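Local coordinates for cobalamin-binding protein (Desulfitobacterium hafniense, PDB 4JGI) that binds methylcobalamin and probably carries its methyl group as the corrinoid protein of an O-demethylase system, at residues L38-F42 with A73-L77; A95-L101 with G124-P128; E142-G148 with L173-G179. All coordinates share one frame; numbering follows the deposited sequence.

Two kinds of architecture divide the work in this chain. Contact 1 belongs to the helical N-terminal part and is held by apolar side chains, a methionine sulfur among them; contacts 2 and 3 belong to the Rossmann-like part that binds the cobalamin. The centres of contacts 1 and 2 lie about 32 Å apart and those of contacts 1 and 3 about 25 Å, on opposite sides of the chain's centre. Contacts 2 and 3, about 13 Å apart between centres, share one parallel sheet: strands 91-96 and 143-147 are neighbours, with A95 O 2.9 Å from S147 N. Both reach the cofactor, contact 2 through G99, D100 and L101, contact 3 through residues including S147 and G179.

Contact 1 of 3, residues L38-F42 with A73-L77; sequences LIKAF and AMDKL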
ATOM      1  N   LEU A  38      -7.677   6.352  16.396  1.00 21.20           N
ATOM      2  CA  LEU A  38      -8.624   5.538  15.699  1.00 18.17           C
ATOM      3  C   LEU A  38      -8.071   5.139  14.325  1.00 18.84           C
ATOM      4  O   LEU A  38      -8.158   3.980  13.920  1.00 21.34           O
ATOM      5  CB  LEU A  38      -9.979   6.220  15.569  1.00 21.58           C
ATOM      6  CG  LEU A  38     -11.036   5.328  14.932  1.00 22.07           C
ATOM      7  CD1 LEU A  38     -11.282   4.046  15.684  1.00 22.83           C
ATOM      8  CD2 LEU A  38     -12.339   6.117  14.741  1.00 20.73           C
ATOM      9  N   ILE A  39      -7.469   6.088  13.658  1.00 20.21           N
ATOM     10  CA  ILE A  39      -6.791   5.796  12.375  1.00 22.79           C
ATOM     11  C   ILE A  39      -5.759   4.717  12.520  1.00 22.85           C
ATOM     12  O   ILE A  39      -5.741   3.725  11.735  1.00 22.57           O
ATOM     13  CB  ILE A  39      -6.187   7.058  11.812  1.00 23.62           C
ATOM     14  CG1 ILE A  39      -7.320   7.985  11.347  1.00 24.32           C
ATOM     15  CG2 ILE A  39      -5.226   6.769  10.640  1.00 26.93           C
ATOM     16  CD1 ILE A  39      -6.865   9.407  11.134  1.00 28.87           C
ATOM     17  N   LYS A  40      -4.917   4.814  13.558  1.00 20.34           N
ATOM     18  CA  LYS A  40      -3.925   3.772  13.796  1.00 20.72           C
ATOM     19  C   LYS A  40      -4.554   2.400  14.058  1.00 21.95           C
ATOM     20  O   LYS A  40      -4.109   1.360  13.558  1.00 23.63           O
ATOM     21  CB  LYS A  40      -3.003   4.153  14.971  1.00 28.77           C
ATOM     22  CG  LYS A  40      -1.851   3.206  15.246  1.00 44.41           C
ATOM     23  CD  LYS A  40      -0.433   3.620  14.751  1.00 64.50           C
ATOM     24  CE  LYS A  40       0.619   2.524  15.083  1.00 64.04           C
ATOM     25  NZ  LYS A  40       2.118   2.819  15.079  1.00 48.58           N
ATOM     26  N   ALA A  41      -5.653   2.386  14.806  1.00 20.21           N
ATOM     27  CA  ALA A  41      -6.341   1.154  15.034  1.00 20.19           C
ATOM     28  C   ALA A  41      -6.913   0.533  13.745  1.00 18.82           C
ATOM     29  O   ALA A  41      -6.863  -0.677  13.544  1.00 19.31           O
ATOM     30  CB  ALA A  41      -7.456   1.351  16.051  1.00 21.34           C
ATOM     31  N   PHE A  42      -7.516   1.383  12.892  1.00 21.74           N
ATOM     32  CA  PHE A  42      -7.946   0.899  11.615  1.00 19.94           C
ATOM     33  C   PHE A  42      -6.830   0.363  10.733  1.00 18.98           C
ATOM     34  O   PHE A  42      -6.975  -0.684  10.034  1.00 20.51           O
ATOM     35  CB  PHE A  42      -8.778   1.975  10.904  1.00 21.08           C
ATOM     36  CG  PHE A  42     -10.123   2.253  11.500  1.00 20.45           C
ATOM     37  CD1 PHE A  42     -10.861   1.298  12.203  1.00 19.15           C
ATOM     38  CD2 PHE A  42     -10.723   3.503  11.219  1.00 22.24           C
ATOM     39  CE1 PHE A  42     -12.180   1.563  12.672  1.00 20.83           C
ATOM     40  CE2 PHE A  42     -12.026   3.764  11.653  1.00 19.96           C
ATOM     41  CZ  PHE A  42     -12.721   2.815  12.406  1.00 20.79           C
ATOM     42  N   ALA A  73     -13.632   5.806   5.770  1.00 17.62           N
ATOM     43  CA  ALA A  73     -13.382   6.228   7.163  1.00 18.13           C
ATOM     44  C   ALA A  73     -12.445   7.377   7.233  1.00 19.38           C
ATOM     45  O   ALA A  73     -12.690   8.323   7.978  1.00 21.58           O
ATOM     46  CB  ALA A  73     -12.801   5.042   7.967  1.00 20.12           C
ATOM     47  N   MET A  74     -11.357   7.326   6.450  1.00 18.22           N
ATOM     48  CA  MET A  74     -10.387   8.444   6.408  1.00 20.75           C
ATOM     49  C   MET A  74     -10.984   9.735   5.947  1.00 22.78           C
ATOM     50  O   MET A  74     -10.655  10.772   6.502  1.00 26.98           O
ATOM     51  CB  MET A  74      -9.209   8.116   5.560  1.00 22.35           C
ATOM     52  CG  MET A  74      -8.453   6.972   6.139  1.00 23.66           C
ATOM     53  SD  MET A  74      -7.772   7.311   7.793  1.00 31.75           S
ATOM     54  CE  MET A  74      -6.976   8.747   7.324  1.00 25.02           C
ATOM     55  N   ASP A  75     -11.909   9.666   4.989  1.00 21.50           N
ATOM     56  CA  ASP A  75     -12.541  10.862   4.443  1.00 23.22           C
ATOM     57  C   ASP A  75     -13.396  11.504   5.529  1.00 25.83           C
ATOM     58  O   ASP A  75     -13.501  12.737   5.593  1.00 29.36           O
ATOM     59  CB  ASP A  75     -13.471  10.523   3.239  1.00 27.45           C
ATOM     60  CG  ASP A  75     -12.734  10.065   1.996  1.00 30.10           C
ATOM     61  OD1 ASP A  75     -11.547  10.393   1.832  1.00 28.83           O
ATOM     62  OD2 ASP A  75     -13.412   9.400   1.139  1.00 33.69           O
ATOM     63  N   LYS A  76     -14.022  10.684   6.380  1.00 22.78           N
ATOM     64  CA  LYS A  76     -14.821  11.234   7.446  1.00 25.78           C
ATOM     65  C   LYS A  76     -14.034  11.825   8.555  1.00 31.73           C
ATOM     66  O   LYS A  76     -14.487  12.810   9.156  1.00 35.44           O
ATOM     67  CB  LYS A  76     -15.720  10.208   8.039  1.00 25.54           C
ATOM     68  CG  LYS A  76     -16.850   9.901   7.154  1.00 27.65           C
ATOM     69  CD  LYS A  76     -17.769   8.878   7.768  1.00 28.24           C
ATOM     70  CE  LYS A  76     -18.713   8.277   6.713  1.00 36.92           C
ATOM     71  NZ  LYS A  76     -17.960   7.451   5.674  1.00 35.14           N
ATOM     72  N   LEU A  77     -12.877  11.242   8.833  1.00 26.33           N
ATOM     73  CA  LEU A  77     -12.050  11.655   9.944  1.00 27.76           C
ATOM     74  C   LEU A  77     -11.187  12.840   9.640  1.00 41.07           C
ATOM     75  O   LEU A  77     -10.686  13.450  10.554  1.00 41.27           O
ATOM     76  CB  LEU A  77     -11.206  10.490  10.444  1.00 24.34           C
ATOM     77  CG  LEU A  77     -11.991   9.364  11.165  1.00 27.62           C
ATOM     78  CD1 LEU A  77     -11.156   8.093  11.253  1.00 32.38           C
ATOM     79  CD2 LEU A  77     -12.396   9.747  12.570  1.00 30.07           C
TER
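I39 and M74 meet at about a right angle, and the sulfur does most of the touching: M74 SD lies 3.6 Å from I39 CG1 and also touches I39 CG2, lodged against both branches of the isoleucine. The methionine chain is bent about both CB-CG and CG-SD, which brings its terminal methyl back so that M74 CE rests 3.9 Å from I39 CD1. The same I39 CG1 also meets L77, 3.8 Å from L77 CD1, the two side chains passing in opposite senses. That one leucine methyl also receives L38, whose CD2 comes to it crosswise. These are helices 32-54 and 60-77 of the helical cobalamin-binding domain, here almost exactly antiparallel (175°), and their axes approach no closer than 11.3 Å, so side chains rather than backbones fill the interface. An alanine in place of I39 would lose CG1, CG2 and CD1 together and would probably leave the M74 sulfur and methyl, and one flank of L77, without their apolar partner. Deeper in, F42 brings its ring obliquely to A73, with F42 CE2 4.0 Å from A73 CB. Within its own helix the same ring has L38 CD1 over one face, 3.8 Å from its plane and nearer the ring's border than its middle; L38 can place this methyl there because its CG stands anti to the backbone N (chi1 -175°). Beyond this pair of helices, L38 and F42 pack on helices 4-12 and 16-29, where S7 touches both and V23, I19 and M11 meet the phenylalanine.

Contact 2 of 3, residues A95-L101 with G124-P128; sequences ATVEGDL and GIDVP
The loop that follows strand 91-96 and leads to H102, the axial ligand of the cobalt, is gripped here by the loop entering helix 129-139. At the strand end the bonds are backbone ones: T96 N gives to G124 O, and T96 O receives V127 N at 3.0 Å, in the carbonyl plane. Beyond them D126 does the holding. Its CG stands anti to the backbone N (chi1 -166°), carrying OD1 into the type II turn from V97 to D100, where G99 N meets D126 OD1 nearly along its C-O axis at 2.6 Å and 172°. The backbone N of D126 in turn gives to D100 O at 3.0 Å, a more bent bond of 134°. D126 thus holds G99 through its carboxylate and D100 through its backbone, two of the three residues here that touch the cofactor. Hydrocarbon closes the flanks: L101 CD2 lies 3.8 Å from I125 CD1 and also beside D126 CB, while A95 CB faces V127 CG2 at 4.0 Å. E98 reaches across P128, its OE1 3.4 Å from P128 CA. With the turn fixed in this way, D100 OD1 bonds H102 ND1 and D100 OD2 takes the backbone N of V149 and of L150. An aspartate paired with the cobalt-bound histidine, on a loop tied to its neighbour, is the DXHXXG motif characteristic of base-off, His-on cobalamin domains like that of methionine synthase.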
ATOM      1  N   ALA A  95       4.172   1.487 -10.338  1.00 15.12           N
ATOM      2  CA  ALA A  95       3.996   1.139 -11.744  1.00 14.38           C
ATOM      3  C   ALA A  95       3.900  -0.305 -11.960  1.00 15.91           C
ATOM      4  O   ALA A  95       4.527  -1.110 -11.240  1.00 16.18           O
ATOM      5  CB  ALA A  95       5.263   1.604 -12.489  1.00 17.84           C
ATOM      6  N   THR A  96       3.110  -0.688 -12.962  1.00 15.40           N
ATOM      7  CA  THR A  96       3.225  -1.965 -13.544  1.00 16.79           C
ATOM      8  C   THR A  96       4.280  -1.808 -14.657  1.00 17.42           C
ATOM      9  O   THR A  96       4.166  -0.919 -15.483  1.00 19.73           O
ATOM     10  CB  THR A  96       1.875  -2.494 -14.052  1.00 16.74           C
ATOM     11  OG1 THR A  96       0.993  -2.790 -12.936  1.00 19.33           O
ATOM     12  CG2 THR A  96       2.085  -3.709 -14.916  1.00 21.17           C
ATOM     13  N   VAL A  97       5.317  -2.621 -14.595  1.00 17.31           N
ATOM     14  CA  VAL A  97       6.512  -2.408 -15.385  1.00 19.10           C
ATOM     15  C   VAL A  97       6.385  -2.853 -16.840  1.00 21.63           C
ATOM     16  O   VAL A  97       5.500  -3.554 -17.224  1.00 22.73           O
ATOM     17  CB  VAL A  97       7.671  -3.175 -14.731  1.00 18.30           C
ATOM     18  CG1 VAL A  97       7.984  -2.645 -13.347  1.00 23.76           C
ATOM     19  CG2 VAL A  97       7.503  -4.679 -14.738  1.00 23.30           C
ATOM     20  N   GLU A  98       7.369  -2.430 -17.615  1.00 22.27           N
ATOM     21  CA  GLU A  98       7.439  -2.663 -19.003  1.00 23.16           C
ATOM     22  C   GLU A  98       7.320  -4.205 -19.256  1.00 19.63           C
ATOM     23  O   GLU A  98       7.988  -5.076 -18.677  1.00 25.04           O
ATOM     24  CB  GLU A  98       8.748  -2.071 -19.586  1.00 22.42           C
ATOM     25  CG  GLU A  98       8.862  -2.275 -21.122  1.00 24.80           C
ATOM     26  CD  GLU A  98       9.858  -1.368 -21.798  1.00 28.54           C
ATOM     27  OE1 GLU A  98       9.639  -0.211 -21.924  1.00 38.31           O
ATOM     28  OE2 GLU A  98      10.914  -1.896 -22.227  1.00 53.86           O
ATOM     29  N   GLY A  99       6.427  -4.498 -20.184  1.00 24.04           N
ATOM     30  CA  GLY A  99       6.193  -5.872 -20.615  1.00 24.94           C
ATOM     31  C   GLY A  99       4.909  -6.394 -20.049  1.00 27.22           C
ATOM     32  O   GLY A  99       4.464  -7.449 -20.498  1.00 28.41           O
ATOM     33  N   ASP A 100       4.315  -5.639 -19.093  1.00 24.68           N
ATOM     34  CA  ASP A 100       3.149  -6.095 -18.377  1.00 21.89           C
ATOM     35  C   ASP A 100       1.949  -5.179 -18.433  1.00 20.95           C
ATOM     36  O   ASP A 100       2.028  -3.984 -18.306  1.00 21.20           O
ATOM     37  CB  ASP A 100       3.550  -6.400 -16.939  1.00 24.81           C
ATOM     38  CG  ASP A 100       2.879  -7.622 -16.385  1.00 24.55           C
ATOM     39  OD1 ASP A 100       1.635  -7.505 -16.151  1.00 30.81           O
ATOM     40  OD2 ASP A 100       3.508  -8.699 -16.189  1.00 27.52           O
ATOM     41  N   LEU A 101       0.756  -5.806 -18.594  1.00 21.20           N
ATOM     42  CA  LEU A 101      -0.498  -5.042 -18.641  1.00 21.02           C
ATOM     43  C   LEU A 101      -1.420  -5.336 -17.440  1.00 22.40           C
ATOM     44  O   LEU A 101      -2.600  -4.821 -17.404  1.00 22.61           O
ATOM     45  CB  LEU A 101      -1.285  -5.360 -19.914  1.00 23.69           C
ATOM     46  CG  LEU A 101      -0.482  -5.066 -21.167  1.00 25.03           C
ATOM     47  CD1 LEU A 101      -1.313  -5.451 -22.364  1.00 31.26           C
ATOM     48  CD2 LEU A 101      -0.098  -3.627 -21.333  1.00 30.46           C
ATOM     49  N   GLY A 124       0.787   3.883 -14.071  1.00 17.88           N
ATOM     50  CA  GLY A 124      -0.018   3.013 -14.924  1.00 18.02           C
ATOM     51  C   GLY A 124       0.626   1.708 -15.320  1.00 21.29           C
ATOM     52  O   GLY A 124       1.355   1.129 -14.528  1.00 17.80           O
ATOM     53  N   ILE A 125       0.424   1.234 -16.543  1.00 20.04           N
ATOM     54  CA  ILE A 125       0.932  -0.094 -17.014  1.00 18.79           C
ATOM     55  C   ILE A 125       2.017  -0.007 -18.101  1.00 17.37           C
ATOM     56  O   ILE A 125       2.070   1.061 -18.770  1.00 21.06           O
ATOM     57  CB  ILE A 125      -0.220  -0.993 -17.486  1.00 21.19           C
ATOM     58  CG1 ILE A 125      -0.978  -0.387 -18.654  1.00 22.85           C
ATOM     59  CG2 ILE A 125      -1.230  -1.166 -16.356  1.00 23.47           C
ATOM     60  CD1 ILE A 125      -2.085  -1.248 -19.174  1.00 30.23           C
ATOM     61  N   ASP A 126       2.675  -1.099 -18.335  1.00 21.94           N
ATOM     62  CA  ASP A 126       3.731  -1.224 -19.321  1.00 20.53           C
ATOM     63  C   ASP A 126       4.699  -0.101 -19.277  1.00 22.18           C
ATOM     64  O   ASP A 126       5.106   0.368 -20.281  1.00 25.62           O
ATOM     65  CB  ASP A 126       3.097  -1.403 -20.670  1.00 25.77           C
ATOM     66  CG  ASP A 126       4.123  -1.888 -21.747  1.00 30.14           C
ATOM     67  OD1 ASP A 126       5.131  -2.607 -21.489  1.00 30.16           O
ATOM     68  OD2 ASP A 126       3.885  -1.547 -22.886  1.00 31.18           O
ATOM     69  N   VAL A 127       5.094   0.317 -18.098  1.00 19.37           N
ATOM     70  CA  VAL A 127       5.796   1.584 -17.916  1.00 18.32           C
ATOM     71  C   VAL A 127       7.307   1.392 -18.144  1.00 18.28           C
ATOM     72  O   VAL A 127       7.936   0.583 -17.490  1.00 18.81           O
ATOM     73  CB  VAL A 127       5.640   2.195 -16.537  1.00 17.32           C
ATOM     74  CG1 VAL A 127       6.338   3.501 -16.406  1.00 20.28           C
ATOM     75  CG2 VAL A 127       4.166   2.355 -16.212  1.00 18.41           C
ATOM     76  N   PRO A 128       7.879   2.113 -19.106  1.00 17.37           N
ATOM     77  CA  PRO A 128       9.333   1.944 -19.344  1.00 19.46           C
ATOM     78  C   PRO A 128      10.221   2.330 -18.153  1.00 17.46           C
ATOM     79  O   PRO A 128       9.846   3.207 -17.376  1.00 16.60           O
ATOM     80  CB  PRO A 128       9.613   2.940 -20.475  1.00 20.34           C
ATOM     81  CG  PRO A 128       8.257   3.112 -21.157  1.00 18.67           C
ATOM     82  CD  PRO A 128       7.267   3.059 -20.043  1.00 19.07           C
TER

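Contact 3 of 3, residues E142-G148 with L173-G179; sequences EIVGLSG and LKVIIGG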
ATOM      1  N   GLU A 142       9.950   8.139  -1.086  1.00 18.44           N
ATOM      2  CA  GLU A 142      10.500   7.177  -0.110  1.00 20.28           C
ATOM      3  C   GLU A 142      10.531   5.735  -0.605  1.00 16.59           C
ATOM      4  O   GLU A 142      11.375   4.918  -0.205  1.00 17.29           O
ATOM      5  CB  GLU A 142       9.643   7.218   1.142  1.00 22.29           C
ATOM      6  CG  GLU A 142       9.789   8.429   2.083  1.00 24.28           C
ATOM      7  CD  GLU A 142       9.346   9.830   1.616  1.00 32.69           C
ATOM      8  OE1 GLU A 142       8.477  10.037   0.764  1.00 27.34           O
ATOM      9  OE2 GLU A 142       9.929  10.809   2.147  1.00 43.09           O
ATOM     10  N   ILE A 143       9.537   5.386  -1.421  1.00 17.06           N
ATOM     11  CA  ILE A 143       9.252   4.012  -1.881  1.00 15.59           C
ATOM     12  C   ILE A 143       8.968   3.981  -3.378  1.00 15.53           C
ATOM     13  O   ILE A 143       8.261   4.880  -3.905  1.00 16.26           O
ATOM     14  CB  ILE A 143       8.045   3.417  -1.134  1.00 16.22           C
ATOM     15  CG1 ILE A 143       8.278   3.452   0.374  1.00 17.85           C
ATOM     16  CG2 ILE A 143       7.753   1.993  -1.626  1.00 17.13           C
ATOM     17  CD1 ILE A 143       7.074   3.193   1.265  1.00 23.54           C
ATOM     18  N   VAL A 144       9.534   2.989  -4.037  1.00 14.91           N
ATOM     19  CA  VAL A 144       9.166   2.626  -5.392  1.00 15.10           C
ATOM     20  C   VAL A 144       8.519   1.259  -5.351  1.00 15.97           C
ATOM     21  O   VAL A 144       9.080   0.327  -4.792  1.00 16.76           O
ATOM     22  CB  VAL A 144      10.360   2.593  -6.326  1.00 15.69           C
ATOM     23  CG1 VAL A 144       9.934   2.157  -7.750  1.00 19.20           C
ATOM     24  CG2 VAL A 144      10.974   3.967  -6.409  1.00 19.67           C
ATOM     25  N   GLY A 145       7.276   1.163  -5.862  1.00 15.89           N
ATOM     26  CA  GLY A 145       6.544  -0.107  -5.898  1.00 15.42           C
ATOM     27  C   GLY A 145       6.341  -0.529  -7.347  1.00 15.25           C
ATOM     28  O   GLY A 145       5.887   0.283  -8.189  1.00 16.47           O
ATOM     29  N   LEU A 146       6.723  -1.751  -7.626  1.00 14.08           N
ATOM     30  CA  LEU A 146       6.745  -2.309  -8.941  1.00 15.12           C
ATOM     31  C   LEU A 146       5.876  -3.582  -8.983  1.00 14.22           C
ATOM     32  O   LEU A 146       6.032  -4.477  -8.141  1.00 16.85           O
ATOM     33  CB  LEU A 146       8.134  -2.699  -9.411  1.00 14.69           C
ATOM     34  CG  LEU A 146       9.176  -1.579  -9.344  1.00 15.64           C
ATOM     35  CD1 LEU A 146      10.578  -2.105  -9.658  1.00 18.99           C
ATOM     36  CD2 LEU A 146       8.840  -0.415 -10.175  1.00 18.06           C
ATOM     37  N   SER A 147       4.979  -3.629  -9.963  1.00 15.52           N
ATOM     38  CA  SER A 147       4.085  -4.774 -10.236  1.00 16.50           C
ATOM     39  C   SER A 147       4.445  -5.478 -11.540  1.00 16.35           C
ATOM     40  O   SER A 147       4.718  -4.824 -12.509  1.00 17.82           O
ATOM     41  CB  SER A 147       2.599  -4.273 -10.248  1.00 17.30           C
ATOM     42  OG  SER A 147       1.648  -5.360 -10.257  1.00 17.12           O
ATOM     43  N   GLY A 148       4.328  -6.781 -11.516  1.00 17.68           N
ATOM     44  CA  GLY A 148       4.466  -7.541 -12.726  1.00 20.19           C
ATOM     45  C   GLY A 148       4.204  -8.992 -12.508  1.00 17.80           C
ATOM     46  O   GLY A 148       4.309  -9.510 -11.386  1.00 19.23           O
ATOM     47  N   LEU A 173      16.066   5.129  -1.206  1.00 20.74           N
ATOM     48  CA  LEU A 173      14.657   4.730  -1.240  1.00 20.34           C
ATOM     49  C   LEU A 173      14.549   3.243  -0.981  1.00 20.08           C
ATOM     50  O   LEU A 173      15.520   2.508  -0.997  1.00 19.74           O
ATOM     51  CB  LEU A 173      14.006   5.119  -2.542  1.00 20.31           C
ATOM     52  CG  LEU A 173      14.748   4.670  -3.787  1.00 21.85           C
ATOM     53  CD1 LEU A 173      14.380   3.222  -4.102  1.00 21.56           C
ATOM     54  CD2 LEU A 173      14.302   5.519  -4.958  1.00 24.57           C
ATOM     55  N   LYS A 174      13.320   2.769  -0.778  1.00 17.27           N
ATOM     56  CA  LYS A 174      13.065   1.389  -0.614  1.00 16.65           C
ATOM     57  C   LYS A 174      12.268   0.934  -1.848  1.00 16.87           C
ATOM     58  O   LYS A 174      11.427   1.680  -2.319  1.00 18.25           O
ATOM     59  CB  LYS A 174      12.199   1.228   0.625  1.00 18.56           C
ATOM     60  CG  LYS A 174      12.932   1.571   1.917  1.00 22.33           C
ATOM     61  CD  LYS A 174      13.998   0.568   2.216  1.00 28.32           C
ATOM     62  CE  LYS A 174      14.714   0.928   3.535  1.00 38.69           C
ATOM     63  NZ  LYS A 174      15.610  -0.194   3.818  1.00 46.76           N
ATOM     64  N   VAL A 175      12.504  -0.276  -2.288  1.00 15.20           N
ATOM     65  CA  VAL A 175      11.837  -0.902  -3.436  1.00 16.05           C
ATOM     66  C   VAL A 175      11.022  -2.080  -2.952  1.00 16.36           C
ATOM     67  O   VAL A 175      11.540  -2.994  -2.337  1.00 17.91           O
ATOM     68  CB  VAL A 175      12.787  -1.389  -4.504  1.00 16.88           C
ATOM     69  CG1 VAL A 175      12.041  -2.011  -5.660  1.00 18.19           C
ATOM     70  CG2 VAL A 175      13.620  -0.178  -5.015  1.00 19.26           C
ATOM     71  N   ILE A 176       9.707  -2.047  -3.233  1.00 16.36           N
ATOM     72  CA  ILE A 176       8.810  -3.175  -2.933  1.00 15.70           C
ATOM     73  C   ILE A 176       8.246  -3.689  -4.265  1.00 15.17           C
ATOM     74  O   ILE A 176       7.854  -2.892  -5.114  1.00 15.56           O
ATOM     75  CB  ILE A 176       7.737  -2.812  -1.896  1.00 16.60           C
ATOM     76  CG1 ILE A 176       6.934  -4.063  -1.515  1.00 18.28           C
ATOM     77  CG2 ILE A 176       6.794  -1.727  -2.390  1.00 16.90           C
ATOM     78  CD1 ILE A 176       6.027  -3.819  -0.329  1.00 19.90           C
ATOM     79  N   ILE A 177       8.197  -5.014  -4.405  1.00 17.05           N
ATOM     80  CA  ILE A 177       7.636  -5.627  -5.592  1.00 16.77           C
ATOM     81  C   ILE A 177       6.403  -6.454  -5.188  1.00 17.45           C
ATOM     82  O   ILE A 177       6.283  -6.973  -4.078  1.00 18.87           O
ATOM     83  CB  ILE A 177       8.648  -6.478  -6.385  1.00 16.25           C
ATOM     84  CG1 ILE A 177       9.096  -7.692  -5.520  1.00 19.09           C
ATOM     85  CG2 ILE A 177       9.808  -5.547  -6.787  1.00 18.56           C
ATOM     86  CD1 ILE A 177       9.968  -8.645  -6.274  1.00 22.27           C
ATOM     87  N   GLY A 178       5.517  -6.562  -6.181  1.00 18.39           N
ATOM     88  CA  GLY A 178       4.327  -7.389  -6.053  1.00 17.40           C
ATOM     89  C   GLY A 178       3.901  -7.894  -7.393  1.00 18.74           C
ATOM     90  O   GLY A 178       4.407  -7.523  -8.436  1.00 16.99           O
ATOM     91  N   GLY A 179       2.956  -8.829  -7.349  1.00 19.72           N
ATOM     92  CA  GLY A 179       2.435  -9.453  -8.576  1.00 19.98           C
ATOM     93  C   GLY A 179       2.275 -10.953  -8.375  1.00 21.92           C
ATOM     94  O   GLY A 179       2.775 -11.561  -7.422  1.00 20.66           O
TER
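V144 crosses obliquely with L173, the residue just before strand 174-178, V144 CG2 coming 3.9 Å from L173 CD2. On the face of the strand pair that carries I143 and I176, these two run alongside each other in the same sense, with I143 CG2 3.9 Å from I176 CG2. The backbones beneath them carry six hydrogen bonds in regular parallel register, from K174 N to E142 O at one end to G148 N with G178 O, 3.2 Å, at the other. The middle bonds are nearly straight, as in I176 N to V144 O at 2.9 Å and 163°. CA-H groups supplement them, S147 CA meeting G178 O at 3.3 Å. Further out, helix 151-166 links the strands in a beta-alpha-beta unit and touches L146 and I177, helix 129-139 packs on V144 and L173, and W209 of helix 199-209 meets I143 and I176. At the cofactor end the residues are small, and a CB on G179 would probably clash with G148 O. Apolar side chains thus cover a hydrogen-bonded pair of strands whose C-terminal ends turn polar groups to the cofactor's nucleotide tail, S147 OG hydrogen-bonding N3B of the cobalamin and G179 N making a weak bond to its O7R.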